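Local atomic coordinates of cellobiose 2-epimerase (Caldibacillus thermoamylovorans, PDB entry 5ZHB), a protein that catalyses the reversible 2-epimerisation of cellobiose, turning the glucose at its reducing end into mannose. Residues D248-W253 with P374-R379; A312-Y317 with L382-R387; L291-E296 with V305-V310. All coordinates share one frame; numbering follows the deposited sequence.

Contact 1 (D248-W253 with P374-R379); sequences DIEASW and PYHNAR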
loop_
_atom_site.group_PDB
_atom_site.type_symbol
_atom_site.label_atom_id
_atom_site.label_comp_id
_atom_site.label_asym_id
_atom_site.label_seq_id
_atom_site.Cartn_x
_atom_site.Cartn_y
_atom_site.Cartn_z
ATOM N N ASP A 248 -2.742 10.942 -1.600
ATOM C CA ASP A 248 -3.471 11.798 -0.664
ATOM C C ASP A 248 -4.686 11.100 -0.073
ATOM O O ASP A 248 -4.897 11.115 1.125
ATOM C CB ASP A 248 -3.825 13.103 -1.354
ATOM C CG ASP A 248 -2.648 14.042 -1.557
ATOM O OD1 ASP A 248 -1.521 13.535 -1.754
ATOM O OD2 ASP A 248 -2.860 15.268 -1.507
ATOM N N ILE A 249 -5.536 10.520 -0.934
ATOM C CA ILE A 249 -6.793 9.978 -0.471
ATOM C C ILE A 249 -6.539 8.695 0.317
ATOM O O ILE A 249 -7.231 8.415 1.297
ATOM C CB ILE A 249 -7.798 9.837 -1.634
ATOM C CG1 ILE A 249 -9.192 9.546 -1.115
ATOM C CG2 ILE A 249 -7.355 8.815 -2.692
ATOM C CD1 ILE A 249 -9.706 10.583 -0.128
ATOM N N GLU A 250 -5.506 7.936 -0.079
ATOM C CA GLU A 250 -5.053 6.805 0.711
ATOM C C GLU A 250 -4.612 7.267 2.102
ATOM O O GLU A 250 -5.045 6.698 3.091
ATOM C CB GLU A 250 -3.888 6.143 -0.032
ATOM C CG GLU A 250 -3.323 4.926 0.703
ATOM C CD GLU A 250 -2.112 4.303 0.004
ATOM O OE1 GLU A 250 -1.397 5.026 -0.733
ATOM O OE2 GLU A 250 -1.902 3.081 0.183
ATOM N N ALA A 251 -3.727 8.267 2.160
ATOM C CA ALA A 251 -3.218 8.790 3.416
ATOM C C ALA A 251 -4.343 9.276 4.327
ATOM O O ALA A 251 -4.307 9.037 5.531
ATOM C CB ALA A 251 -2.263 9.929 3.141
ATOM N N SER A 252 -5.349 9.934 3.727
ATOM C CA SER A 252 -6.494 10.407 4.493
ATOM C C SER A 252 -7.009 9.299 5.398
ATOM O O SER A 252 -7.127 9.496 6.594
ATOM C CB SER A 252 -7.580 10.931 3.597
ATOM O OG SER A 252 -8.741 11.258 4.339
ATOM N N TRP A 253 -7.322 8.118 4.847
ATOM C CA TRP A 253 -7.977 7.110 5.660
ATOM C C TRP A 253 -6.984 6.260 6.447
ATOM O O TRP A 253 -7.327 5.802 7.538
ATOM C CB TRP A 253 -8.936 6.259 4.831
ATOM C CG TRP A 253 -8.319 5.205 3.955
ATOM C CD1 TRP A 253 -7.954 5.330 2.653
ATOM C CD2 TRP A 253 -8.060 3.838 4.315
ATOM N NE1 TRP A 253 -7.424 4.156 2.193
ATOM C CE2 TRP A 253 -7.499 3.219 3.182
ATOM C CE3 TRP A 253 -8.244 3.077 5.468
ATOM C CZ2 TRP A 253 -7.136 1.876 3.180
ATOM C CZ3 TRP A 253 -7.870 1.748 5.475
ATOM C CH2 TRP A 253 -7.367 1.148 4.325
ATOM N N PRO A 374 -2.221 -8.104 -5.059
ATOM C CA PRO A 374 -3.618 -8.010 -4.635
ATOM C C PRO A 374 -3.917 -7.134 -3.425
ATOM O O PRO A 374 -5.041 -7.139 -2.956
ATOM C CB PRO A 374 -3.885 -9.489 -4.296
ATOM C CG PRO A 374 -2.608 -9.951 -3.650
ATOM C CD PRO A 374 -1.531 -9.253 -4.459
ATOM N N TYR A 375 -2.917 -6.419 -2.892
ATOM C CA TYR A 375 -3.100 -5.689 -1.642
ATOM C C TYR A 375 -4.108 -4.549 -1.803
ATOM O O TYR A 375 -5.073 -4.492 -1.030
ATOM C CB TYR A 375 -1.729 -5.284 -1.090
ATOM C CG TYR A 375 -1.532 -3.887 -0.516
ATOM C CD1 TYR A 375 -1.881 -3.577 0.791
ATOM C CD2 TYR A 375 -0.897 -2.894 -1.262
ATOM C CE1 TYR A 375 -1.629 -2.324 1.347
ATOM C CE2 TYR A 375 -0.630 -1.640 -0.721
ATOM C CZ TYR A 375 -1.022 -1.341 0.580
ATOM O OH TYR A 375 -0.738 -0.112 1.140
ATOM N N HIS A 376 -3.902 -3.659 -2.781
ATOM C CA HIS A 376 -4.751 -2.467 -2.875
ATOM C C HIS A 376 -6.219 -2.844 -3.130
ATOM O O HIS A 376 -7.132 -2.358 -2.444
ATOM C CB HIS A 376 -4.239 -1.514 -3.941
ATOM C CG HIS A 376 -3.067 -0.639 -3.595
ATOM N ND1 HIS A 376 -3.129 0.363 -2.641
ATOM C CD2 HIS A 376 -1.797 -0.656 -4.050
ATOM C CE1 HIS A 376 -1.921 0.932 -2.533
ATOM N NE2 HIS A 376 -1.103 0.356 -3.408
ATOM N N ASN A 377 -6.445 -3.658 -4.155
ATOM C CA ASN A 377 -7.804 -3.987 -4.563
ATOM C C ASN A 377 -8.494 -4.942 -3.573
ATOM O O ASN A 377 -9.693 -4.757 -3.298
ATOM C CB ASN A 377 -7.878 -4.372 -6.040
ATOM C CG ASN A 377 -7.080 -5.596 -6.431
ATOM O OD1 ASN A 377 -6.212 -6.038 -5.676
ATOM N ND2 ASN A 377 -7.333 -6.102 -7.636
ATOM N N ALA A 378 -7.780 -5.932 -3.018
ATOM C CA ALA A 378 -8.355 -6.761 -1.974
ATOM C C ALA A 378 -8.716 -5.944 -0.743
ATOM O O ALA A 378 -9.808 -6.102 -0.194
ATOM C CB ALA A 378 -7.443 -7.885 -1.570
ATOM N N ARG A 379 -7.763 -5.122 -0.281
ATOM C CA ARG A 379 -7.975 -4.286 0.877
ATOM C C ARG A 379 -9.222 -3.412 0.682
ATOM O O ARG A 379 -10.016 -3.271 1.610
ATOM C CB ARG A 379 -6.715 -3.462 1.169
ATOM C CG ARG A 379 -6.911 -2.656 2.444
ATOM C CD ARG A 379 -5.706 -1.923 2.972
ATOM N NE ARG A 379 -5.260 -0.883 2.047
ATOM C CZ ARG A 379 -4.184 -0.119 2.242
ATOM N NH1 ARG A 379 -3.478 -0.244 3.346
ATOM N NH2 ARG A 379 -3.844 0.787 1.335
#

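Contact 2 (A312-Y317 with L382-R387); sequences AMVGFY and LEFIER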
loop_
_atom_site.group_PDB
_atom_site.type_symbol
_atom_site.label_atom_id
_atom_site.label_comp_id
_atom_site.label_asym_id
_atom_site.label_seq_id
_atom_site.Cartn_x
_atom_site.Cartn_y
_atom_site.Cartn_z
ATOM N N ALA A 312 -9.237 5.801 -3.579
ATOM C CA ALA A 312 -10.228 6.881 -3.567
ATOM C C ALA A 312 -11.573 6.366 -3.044
ATOM O O ALA A 312 -12.244 7.039 -2.248
ATOM C CB ALA A 312 -10.344 7.487 -4.945
ATOM N N MET A 313 -11.965 5.150 -3.446
ATOM C CA MET A 313 -13.233 4.601 -2.957
ATOM C C MET A 313 -13.175 4.445 -1.441
ATOM O O MET A 313 -14.123 4.813 -0.737
ATOM C CB MET A 313 -13.641 3.287 -3.649
ATOM C CG MET A 313 -14.151 3.510 -5.052
ATOM S SD MET A 313 -14.678 2.040 -5.967
ATOM C CE MET A 313 -13.147 1.172 -6.348
ATOM N N VAL A 314 -12.053 3.967 -0.894
ATOM C CA VAL A 314 -11.996 3.757 0.540
ATOM C C VAL A 314 -11.982 5.123 1.246
ATOM O O VAL A 314 -12.718 5.338 2.199
ATOM C CB VAL A 314 -10.827 2.858 0.986
ATOM C CG1 VAL A 314 -10.761 2.719 2.506
ATOM C CG2 VAL A 314 -10.926 1.481 0.326
ATOM N N GLY A 315 -11.130 6.034 0.786
ATOM C CA GLY A 315 -10.919 7.285 1.483
ATOM C C GLY A 315 -12.186 8.130 1.437
ATOM O O GLY A 315 -12.529 8.755 2.426
ATOM N N PHE A 316 -12.884 8.074 0.304
ATOM C CA PHE A 316 -14.128 8.817 0.140
ATOM C C PHE A 316 -15.222 8.242 1.029
ATOM O O PHE A 316 -15.983 9.013 1.627
ATOM C CB PHE A 316 -14.509 8.917 -1.327
ATOM C CG PHE A 316 -13.699 9.863 -2.198
ATOM C CD1 PHE A 316 -12.993 10.957 -1.693
ATOM C CD2 PHE A 316 -13.691 9.681 -3.565
ATOM C CE1 PHE A 316 -12.283 11.801 -2.544
ATOM C CE2 PHE A 316 -13.003 10.541 -4.414
ATOM C CZ PHE A 316 -12.280 11.578 -3.897
ATOM N N TYR A 317 -15.273 6.916 1.178
ATOM C CA TYR A 317 -16.257 6.303 2.051
ATOM C C TYR A 317 -15.985 6.619 3.527
ATOM O O TYR A 317 -16.914 6.851 4.312
ATOM C CB TYR A 317 -16.384 4.799 1.785
ATOM C CG TYR A 317 -17.549 4.254 2.579
ATOM C CD1 TYR A 317 -18.861 4.525 2.203
ATOM C CD2 TYR A 317 -17.337 3.551 3.753
ATOM C CE1 TYR A 317 -19.935 4.055 2.945
ATOM C CE2 TYR A 317 -18.399 3.098 4.512
ATOM C CZ TYR A 317 -19.701 3.360 4.114
ATOM O OH TYR A 317 -20.719 2.878 4.885
ATOM N N LEU A 382 -12.287 -5.520 1.213
ATOM C CA LEU A 382 -12.351 -5.905 2.625
ATOM C C LEU A 382 -12.718 -4.751 3.555
ATOM O O LEU A 382 -13.449 -4.935 4.542
ATOM C CB LEU A 382 -11.027 -6.535 3.027
ATOM C CG LEU A 382 -10.717 -7.878 2.348
ATOM C CD1 LEU A 382 -9.303 -8.286 2.658
ATOM C CD2 LEU A 382 -11.695 -8.958 2.769
ATOM N N GLU A 383 -12.241 -3.547 3.236
ATOM C CA GLU A 383 -12.557 -2.389 4.059
ATOM C C GLU A 383 -14.064 -2.123 4.043
ATOM O O GLU A 383 -14.651 -1.831 5.086
ATOM C CB GLU A 383 -11.770 -1.197 3.529
ATOM C CG GLU A 383 -10.356 -1.080 4.092
ATOM C CD GLU A 383 -10.337 -0.716 5.564
ATOM O OE1 GLU A 383 -11.095 0.195 5.964
ATOM O OE2 GLU A 383 -9.545 -1.326 6.294
ATOM N N PHE A 384 -14.668 -2.131 2.855
ATOM C CA PHE A 384 -16.110 -1.939 2.733
ATOM C C PHE A 384 -16.886 -3.066 3.406
ATOM O O PHE A 384 -17.843 -2.826 4.130
ATOM C CB PHE A 384 -16.526 -1.864 1.277
ATOM C CG PHE A 384 -16.376 -0.463 0.718
ATOM C CD1 PHE A 384 -17.421 0.448 0.814
ATOM C CD2 PHE A 384 -15.195 -0.055 0.116
ATOM C CE1 PHE A 384 -17.306 1.713 0.232
ATOM C CE2 PHE A 384 -15.057 1.232 -0.386
ATOM C CZ PHE A 384 -16.112 2.109 -0.341
ATOM N N ILE A 385 -16.474 -4.309 3.180
ATOM C CA ILE A 385 -17.126 -5.416 3.862
ATOM C C ILE A 385 -17.174 -5.182 5.379
ATOM O O ILE A 385 -18.210 -5.375 6.031
ATOM C CB ILE A 385 -16.436 -6.737 3.484
ATOM C CG1 ILE A 385 -16.712 -7.115 2.017
ATOM C CG2 ILE A 385 -16.872 -7.839 4.456
ATOM C CD1 ILE A 385 -15.751 -8.144 1.418
ATOM N N GLU A 386 -16.045 -4.789 5.971
ATOM C CA GLU A 386 -15.916 -4.675 7.413
ATOM C C GLU A 386 -16.620 -3.410 7.900
ATOM O O GLU A 386 -17.224 -3.402 8.974
ATOM C CB GLU A 386 -14.433 -4.700 7.808
ATOM C CG GLU A 386 -14.133 -5.412 9.129
ATOM C CD GLU A 386 -12.718 -5.233 9.696
ATOM O OE1 GLU A 386 -12.418 -5.822 10.751
ATOM O OE2 GLU A 386 -11.897 -4.488 9.127
ATOM N N ARG A 387 -16.542 -2.310 7.140
ATOM C CA ARG A 387 -17.152 -1.065 7.586
ATOM C C ARG A 387 -18.683 -1.171 7.579
ATOM O O ARG A 387 -19.330 -0.627 8.478
ATOM C CB ARG A 387 -16.691 0.100 6.708
ATOM C CG ARG A 387 -15.276 0.575 7.023
ATOM C CD ARG A 387 -14.780 1.496 5.927
ATOM N NE ARG A 387 -13.344 1.783 6.080
ATOM C CZ ARG A 387 -12.877 2.929 6.572
ATOM N NH1 ARG A 387 -13.716 3.818 7.079
ATOM N NH2 ARG A 387 -11.577 3.178 6.561
#

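Contact 3 (L291-E296 with V305-V310); sequences LAYENE and VWWVQV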
loop_
_atom_site.group_PDB
_atom_site.type_symbol
_atom_site.label_atom_id
_atom_site.label_comp_id
_atom_site.label_asym_id
_atom_site.label_seq_id
_atom_site.Cartn_x
_atom_site.Cartn_y
_atom_site.Cartn_z
ATOM N N LEU A 291 -10.450 8.910 -11.164
ATOM C CA LEU A 291 -9.403 9.801 -10.671
ATOM C C LEU A 291 -8.198 9.816 -11.590
ATOM O O LEU A 291 -7.709 8.771 -12.011
ATOM C CB LEU A 291 -8.927 9.423 -9.278
ATOM C CG LEU A 291 -9.845 9.917 -8.171
ATOM C CD1 LEU A 291 -10.960 8.935 -8.011
ATOM C CD2 LEU A 291 -9.067 10.165 -6.923
ATOM N N ALA A 292 -7.695 11.034 -11.830
ATOM C CA ALA A 292 -6.420 11.257 -12.465
ATOM C C ALA A 292 -5.308 10.693 -11.590
ATOM O O ALA A 292 -5.536 10.369 -10.425
ATOM C CB ALA A 292 -6.210 12.752 -12.709
ATOM N N TYR A 293 -4.090 10.661 -12.146
ATOM C CA TYR A 293 -2.951 10.069 -11.456
ATOM C C TYR A 293 -2.113 11.118 -10.729
ATOM O O TYR A 293 -1.872 11.007 -9.527
ATOM C CB TYR A 293 -2.136 9.283 -12.488
ATOM C CG TYR A 293 -0.938 8.554 -11.914
ATOM C CD1 TYR A 293 -1.029 7.796 -10.746
ATOM C CD2 TYR A 293 0.298 8.656 -12.531
ATOM C CE1 TYR A 293 0.075 7.125 -10.237
ATOM C CE2 TYR A 293 1.406 8.012 -12.019
ATOM C CZ TYR A 293 1.294 7.255 -10.870
ATOM O OH TYR A 293 2.419 6.648 -10.404
ATOM N N GLU A 294 -1.564 12.074 -11.478
ATOM C CA GLU A 294 -0.583 12.990 -10.916
ATOM C C GLU A 294 -0.732 14.343 -11.595
ATOM O O GLU A 294 -1.226 14.422 -12.727
ATOM C CB GLU A 294 0.864 12.590 -11.215
ATOM C CG GLU A 294 1.406 11.470 -10.339
ATOM C CD GLU A 294 2.784 11.028 -10.823
ATOM O OE1 GLU A 294 3.187 11.356 -11.956
ATOM O OE2 GLU A 294 3.447 10.342 -10.040
ATOM N N ASN A 295 -0.266 15.374 -10.888
ATOM C CA ASN A 295 -0.135 16.712 -11.455
ATOM C C ASN A 295 1.285 17.207 -11.177
ATOM O O ASN A 295 1.658 17.464 -10.045
ATOM C CB ASN A 295 -1.258 17.617 -10.967
ATOM C CG ASN A 295 -1.161 19.018 -11.537
ATOM O OD1 ASN A 295 -0.162 19.394 -12.158
ATOM N ND2 ASN A 295 -2.223 19.778 -11.372
ATOM N N GLU A 296 2.099 17.204 -12.228
ATOM C CA GLU A 296 3.509 17.514 -12.127
ATOM C C GLU A 296 3.733 18.849 -12.827
ATOM O O GLU A 296 3.469 18.963 -14.025
ATOM C CB GLU A 296 4.406 16.468 -12.787
ATOM C CG GLU A 296 5.873 16.670 -12.410
ATOM C CD GLU A 296 6.722 15.450 -12.757
ATOM O OE1 GLU A 296 6.277 14.596 -13.542
ATOM O OE2 GLU A 296 7.809 15.319 -12.194
ATOM N N VAL A 305 -5.192 4.874 -12.919
ATOM C CA VAL A 305 -4.333 3.825 -12.385
ATOM C C VAL A 305 -5.169 3.057 -11.385
ATOM O O VAL A 305 -5.865 3.688 -10.590
ATOM C CB VAL A 305 -3.034 4.368 -11.752
ATOM C CG1 VAL A 305 -2.189 3.271 -11.126
ATOM C CG2 VAL A 305 -2.168 5.084 -12.778
ATOM N N TRP A 306 -5.055 1.711 -11.386
ATOM C CA TRP A 306 -5.963 0.859 -10.633
ATOM C C TRP A 306 -5.961 1.201 -9.139
ATOM O O TRP A 306 -7.031 1.397 -8.536
ATOM C CB TRP A 306 -5.685 -0.641 -10.913
ATOM C CG TRP A 306 -4.807 -1.323 -9.898
ATOM C CD1 TRP A 306 -5.252 -2.058 -8.843
ATOM C CD2 TRP A 306 -3.379 -1.267 -9.770
ATOM N NE1 TRP A 306 -4.196 -2.508 -8.104
ATOM C CE2 TRP A 306 -3.035 -2.028 -8.629
ATOM C CE3 TRP A 306 -2.355 -0.675 -10.506
ATOM C CZ2 TRP A 306 -1.723 -2.170 -8.180
ATOM C CZ3 TRP A 306 -1.054 -0.849 -10.086
ATOM C CH2 TRP A 306 -0.743 -1.590 -8.949
ATOM N N TRP A 307 -4.786 1.313 -8.531
ATOM C CA TRP A 307 -4.710 1.473 -7.081
ATOM C C TRP A 307 -5.267 2.826 -6.641
ATOM O O TRP A 307 -5.838 2.907 -5.555
ATOM C CB TRP A 307 -3.293 1.242 -6.529
ATOM C CG TRP A 307 -2.247 2.275 -6.861
ATOM C CD1 TRP A 307 -1.320 2.224 -7.857
ATOM C CD2 TRP A 307 -1.990 3.494 -6.136
ATOM N NE1 TRP A 307 -0.532 3.341 -7.834
ATOM C CE2 TRP A 307 -0.923 4.141 -6.789
ATOM C CE3 TRP A 307 -2.565 4.100 -5.007
ATOM C CZ2 TRP A 307 -0.409 5.359 -6.337
ATOM C CZ3 TRP A 307 -2.042 5.292 -4.553
ATOM C CH2 TRP A 307 -0.988 5.926 -5.222
ATOM N N VAL A 308 -5.115 3.841 -7.513
ATOM C CA VAL A 308 -5.634 5.175 -7.226
ATOM C C VAL A 308 -7.157 5.144 -7.094
ATOM O O VAL A 308 -7.713 5.663 -6.125
ATOM C CB VAL A 308 -5.144 6.163 -8.305
ATOM C CG1 VAL A 308 -5.836 7.516 -8.165
ATOM C CG2 VAL A 308 -3.625 6.290 -8.346
ATOM N N GLN A 309 -7.827 4.386 -7.962
ATOM C CA GLN A 309 -9.274 4.334 -7.956
ATOM C C GLN A 309 -9.749 3.695 -6.656
ATOM O O GLN A 309 -10.662 4.198 -6.010
ATOM C CB GLN A 309 -9.824 3.562 -9.151
ATOM C CG GLN A 309 -9.237 3.934 -10.504
ATOM C CD GLN A 309 -9.295 5.416 -10.814
ATOM O OE1 GLN A 309 -10.328 6.055 -10.639
ATOM N NE2 GLN A 309 -8.161 5.994 -11.173
ATOM N N VAL A 310 -9.165 2.560 -6.259
ATOM C CA VAL A 310 -9.696 1.879 -5.089
ATOM C C VAL A 310 -9.371 2.635 -3.788
ATOM O O VAL A 310 -10.146 2.577 -2.851
ATOM C CB VAL A 310 -9.213 0.415 -4.976
ATOM C CG1 VAL A 310 -9.483 -0.363 -6.254
ATOM C CG2 VAL A 310 -7.760 0.279 -4.570
HETATM O O HOH W 1 -5.112 7.496 -11.780
#

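Contact 1 (D248-W253 with P374-R379)
Arg379 and Glu250 carry the polar part of this contact, a salt bridge from NH2 to OE2 of 3.2 Å. As a hydrogen bond it is weak, with an N-H...O angle of 135°. OE2 lies at the edge of the guanidinium, in its plane, while the carboxylate is turned 80° against that plane. The two chains cross at about a right angle, Glu250 reaching over fully extended with CG anti to the backbone N. The same OE2 lies in plane at the edge of the His376 ring, 3.5 Å from CE1, and at an equal 3.5 Å from Tyr375 OH. One carboxylate oxygen thus meets three side chains of helix 375-387. Stronger polar partners lie outside the two segments: Glu311 bonds Arg379 NH2 and His376 ND1, and also Trp253 NE1; Glu191 takes Arg379 NH1 and Tyr375 OH.

The helices themselves stay 14.2 Å apart at their axes, so side chains alone span the gap. Both are inner helices of the (α/α)6 barrel of this epimerase family, and helix 306-323 is the inner helix that comes between them in the chain. The contact therefore reaches across the barrel interior, which in relatives holds the sugar pocket.

Packing of flat groups fixes the guanidinium from two directions. Tyr375 CE1 sits 3.4 Å above the centre of one face, and Trp253 CZ2 approaches the opposite face, offset toward the rim. The indole comes edge on, its plane 78° from the guanidinium. Arg379 NE is 3.5 Å from Trp253 CZ2, placed there by the bend at chi3, and Arg379 CD is 3.7 Å from Trp253 CH2. The imidazole is covered in turn by Tyr375, whose CE2 stands 3.3 Å above the centre of the His376 ring.

Contact 2 (A312-Y317 with L382-R387)
Val314 and Glu383 mark the closest backbone approach, 7.1 Å between their CA atoms, where helices 312-317 and 382-387 run nearly parallel at 27° with axes 10.4 Å apart. Phe384 fills much of the gap. Its CG stands anti to the carbonyl carbon (chi1 -85°), and the tip of the ring meets helix 312-317: Phe384 CZ lies 3.4 Å from Tyr317 CB, and Met313 O meets the ring edge near its plane. Phe384 CE2 adds apolar contacts with Met313 CB and Val314 CG2. Tyr317 turns one face to Phe384 CD1, and the two rings are oblique, centroids 5.0 Å apart and planes at 42°. Replacing Phe384 by an alanine would probably open a gap between helix 382-387 and Met313, Val314 and Tyr317 and take from the tyrosine ring the cover that Phe384 gives one face.

Beside this apolar patch, Arg387 runs past Tyr317 in the opposite direction, its CD in plane at the ring edge, 3.9 Å from CD2. Its guanidinium is steadied within its own helix: Arg387 NE forms a salt bridge with Glu383 OE1 at 2.8 Å, nearly in line with the C-O bond, and NH2 adds a weak bond to the same oxygen. NH1 goes instead to Glu321 and Asn318, tying the charged group across to helix 306-323. Near-parallel inner helices, sequential around the ring and sealed by aromatic and aliphatic side chains, are the layout of the (α/α)6 barrel.

Contact 3 (L291-E296 with V305-V310)
Leu291 and Gln309 join the loop leading into a β-hairpin to the helix that follows it: strands 294-296 and 299-305 form the hairpin, and its second strand runs straight into inner helix 306-323 of the (α/α)6 barrel, Val305 standing at the N-cap position. The contact folds the incoming chain against the first turns of that helix.

Gln309 pairs its side-chain amide with both backbone polar atoms of Leu291. Leu291 N donates to Gln309 OE1 at 2.9 Å, arriving on a lone pair in the carbonyl plane, with an N-H...O angle of 165°. In return Gln309 NE2 donates to Leu291 O, again at 2.9 Å and only 3° out of the amide plane. Two bonds of opposite sense therefore set the rotation of the amide group and identify its oxygen. The bend at chi2 turns CD toward the backbone of Leu291, and NE2 also has a weak bond to Val305 O.

Apolar contacts continue along the helix. Leu291 CB lies 3.8 Å from Val308 CG1, while the other methyl of that valine, CG2, meets the Tyr293 ring in plane at its edge. Val305 CG2 covers a face of the same ring in a CH-pi contact, 3.9 Å from the centroid and 26° off the normal. Glu294 CG lies over the opposite face. Trp307 CZ2 reaches the Tyr293 edge near CE1, and its indole also stacks on His376.

One water links the backbones, donating to Leu291 O and accepting from Val305 N, each at 2.9 Å.

Contacts 1 and 2 share helix 375-387 and lie about 9 Å apart between centres; contacts 2 and 3 share helix 306-323 but are about 17 Å apart, and contacts 1 and 3 about 12 Å. Along the chain, contact 3 closes first and is nested in the loop spanned by contact 1, whereas the segments of contacts 1 and 2 alternate. Trp253 joins the first two, its CE2 lying 3.4 Å from Val314 CG1. Leu291 CD1 touches Ala312 CB to connect contacts 2 and 3. Three successive inner helices, 245-262, 306-323 and 375-387, are thereby packed together, bringing the C-terminal end of the chain into the barrel wall.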